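Local coordinates for protein greglin (Schistocerca gregaria, PDB 4GI3) that inhibits serine proteases, acting strongly on subtilisin and neutrophil elastase and more weakly on chymotrypsin, pancreatic elastase and cathepsin G, but not on pancreatic trypsin, at residues 49-54 and 59-64. Sequence-based numbering, arbitrary orientation.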
loop_
_atom_site.group_PDB
_atom_site.type_symbol
_atom_site.label_atom_id
_atom_site.label_comp_id
_atom_site.label_asym_id
_atom_site.label_seq_id
_atom_site.Cartn_x
_atom_site.Cartn_y
_atom_site.Cartn_z
ATOM N N GLU B 49 7.163 8.826 -10.832
ATOM C CA GLU B 49 6.540 8.579 -12.142
ATOM C C GLU B 49 7.131 9.465 -13.250
ATOM O O GLU B 49 7.339 8.975 -14.364
ATOM C CB GLU B 49 5.017 8.693 -12.083
ATOM C CG GLU B 49 4.333 7.545 -11.327
ATOM C CD GLU B 49 4.478 6.112 -11.823
ATOM O OE1 GLU B 49 4.311 5.193 -10.990
ATOM O OE2 GLU B 49 4.736 5.898 -13.030
ATOM N N VAL B 50 7.457 10.734 -12.923
ATOM C CA VAL B 50 8.086 11.660 -13.885
ATOM C C VAL B 50 9.441 11.087 -14.306
ATOM O O VAL B 50 9.737 11.024 -15.501
ATOM C CB VAL B 50 8.287 13.103 -13.353
ATOM C CG1 VAL B 50 8.712 14.023 -14.491
ATOM C CG2 VAL B 50 7.052 13.653 -12.675
ATOM N N ARG B 51 10.269 10.679 -13.308
ATOM C CA ARG B 51 11.600 10.111 -13.516
ATOM C C ARG B 51 11.570 8.832 -14.349
ATOM O O ARG B 51 12.457 8.619 -15.173
ATOM C CB ARG B 51 12.301 9.859 -12.179
ATOM C CG ARG B 51 12.746 11.126 -11.453
ATOM C CD ARG B 51 13.672 10.820 -10.275
ATOM N NE ARG B 51 12.960 10.304 -9.100
ATOM C CZ ARG B 51 12.917 9.022 -8.737
ATOM N NH1 ARG B 51 13.544 8.099 -9.459
ATOM N NH2 ARG B 51 12.249 8.654 -7.653
ATOM N N LYS B 52 10.537 7.994 -14.140
ATOM C CA LYS B 52 10.339 6.726 -14.844
ATOM C C LYS B 52 10.136 7.017 -16.342
ATOM O O LYS B 52 10.806 6.404 -17.174
ATOM C CB LYS B 52 9.118 5.999 -14.256
ATOM C CG LYS B 52 8.856 4.613 -14.869
ATOM C CD LYS B 52 7.451 4.070 -14.576
ATOM C CE LYS B 52 7.256 3.629 -13.150
ATOM N NZ LYS B 52 5.847 3.225 -12.874
ATOM N N CYS B 53 9.235 7.975 -16.657
ATOM C CA CYS B 53 8.901 8.437 -18.003
ATOM C C CYS B 53 10.165 8.947 -18.713
ATOM O O CYS B 53 10.442 8.521 -19.828
ATOM C CB CYS B 53 7.804 9.498 -17.943
ATOM S SG CYS B 53 7.129 9.983 -19.557
ATOM N N GLY B 54 10.965 9.760 -18.017
ATOM C CA GLY B 54 12.227 10.284 -18.535
ATOM C C GLY B 54 13.260 9.224 -18.880
ATOM O O GLY B 54 13.905 9.304 -19.926
ATOM N N PHE B 59 11.977 10.870 -22.282
ATOM C CA PHE B 59 11.118 12.048 -22.096
ATOM C C PHE B 59 11.897 13.180 -21.399
ATOM O O PHE B 59 12.605 12.929 -20.419
ATOM C CB PHE B 59 9.871 11.630 -21.294
ATOM C CG PHE B 59 8.940 12.688 -20.743
ATOM C CD1 PHE B 59 7.964 13.267 -21.547
ATOM C CD2 PHE B 59 8.951 13.008 -19.389
ATOM C CE1 PHE B 59 7.051 14.190 -21.014
ATOM C CE2 PHE B 59 8.049 13.942 -18.863
ATOM C CZ PHE B 59 7.106 14.525 -19.677
ATOM N N VAL B 60 11.765 14.422 -21.938
ATOM C CA VAL B 60 12.456 15.649 -21.495
ATOM C C VAL B 60 11.483 16.600 -20.782
ATOM O O VAL B 60 10.479 17.041 -21.359
ATOM C CB VAL B 60 13.165 16.343 -22.690
ATOM C CG1 VAL B 60 14.018 17.523 -22.217
ATOM C CG2 VAL B 60 14.012 15.346 -23.482
ATOM N N TYR B 61 11.782 16.929 -19.511
ATOM C CA TYR B 61 10.880 17.770 -18.732
ATOM C C TYR B 61 11.626 18.747 -17.792
ATOM O O TYR B 61 12.811 18.598 -17.519
ATOM C CB TYR B 61 9.938 16.862 -17.895
ATOM C CG TYR B 61 10.685 16.118 -16.806
ATOM C CD1 TYR B 61 10.905 16.703 -15.558
ATOM C CD2 TYR B 61 11.301 14.894 -17.068
ATOM C CE1 TYR B 61 11.676 16.070 -14.586
ATOM C CE2 TYR B 61 12.082 14.256 -16.104
ATOM C CZ TYR B 61 12.252 14.841 -14.859
ATOM O OH TYR B 61 13.014 14.221 -13.901
ATOM N N THR B 62 10.886 19.681 -17.260
ATOM C CA THR B 62 11.325 20.618 -16.240
ATOM C C THR B 62 10.163 20.846 -15.307
ATOM O O THR B 62 9.032 21.002 -15.781
ATOM C CB THR B 62 11.920 21.930 -16.856
ATOM O OG1 THR B 62 12.386 22.748 -15.793
ATOM C CG2 THR B 62 10.895 22.734 -17.670
ATOM N N PHE B 63 10.421 20.872 -13.981
ATOM C CA PHE B 63 9.367 21.182 -13.014
ATOM C C PHE B 63 9.005 22.655 -13.138
ATOM O O PHE B 63 9.869 23.498 -13.402
ATOM C CB PHE B 63 9.802 20.890 -11.566
ATOM C CG PHE B 63 9.830 19.419 -11.237
ATOM C CD1 PHE B 63 11.028 18.773 -10.981
ATOM C CD2 PHE B 63 8.651 18.684 -11.153
ATOM C CE1 PHE B 63 11.059 17.407 -10.678
ATOM C CE2 PHE B 63 8.685 17.314 -10.871
ATOM C CZ PHE B 63 9.894 16.680 -10.665
ATOM N N VAL B 64 7.722 22.949 -12.966
ATOM C CA VAL B 64 7.124 24.284 -13.040
ATOM C C VAL B 64 6.075 24.397 -11.921
ATOM O O VAL B 64 5.656 23.343 -11.413
ATOM C CB VAL B 64 6.507 24.552 -14.459
ATOM C CG1 VAL B 64 7.561 24.503 -15.563
ATOM C CG2 VAL B 64 5.345 23.607 -14.776
#
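G54 and F59 bring the two backbones together, their CA atoms 4.1 Å apart, and from there strand 61-63 runs back nearly antiparallel to the 49-54 part of helix 47-57, the short axes 162° apart and no nearer than 10.5 Å. At this pinch G54 CA lies 3.3 Å from F59 O in a CA-H...O contact. One turn earlier in the helix, V50 points toward the strand and meets three aromatic rings. Its CG1 is anti to the backbone N (chi1 -170°) and sits squarely over the centre of the Y61 ring, 3.4 Å from the centroid, a CH-pi contact almost on the ring normal. The same methyl reaches the F59 ring at its edge, while CG2 extends toward F63 CE2 at 4.4 Å. C53 SG lies over one face of F59, displaced toward the rim, a sulfur-aromatic contact 3.8 Å from the centroid; that sulfur is also disulfide-bonded to C76. At the margin of the contact R51 CG passes 4.0 Å from Y61 OH. V50 also touches V32 and V34 of the central strand, which pairs with strand 61-63. This is the partly buried helix-on-sheet interface of a small disulfide-rich inhibitor, consistent with a Kazal-like domain.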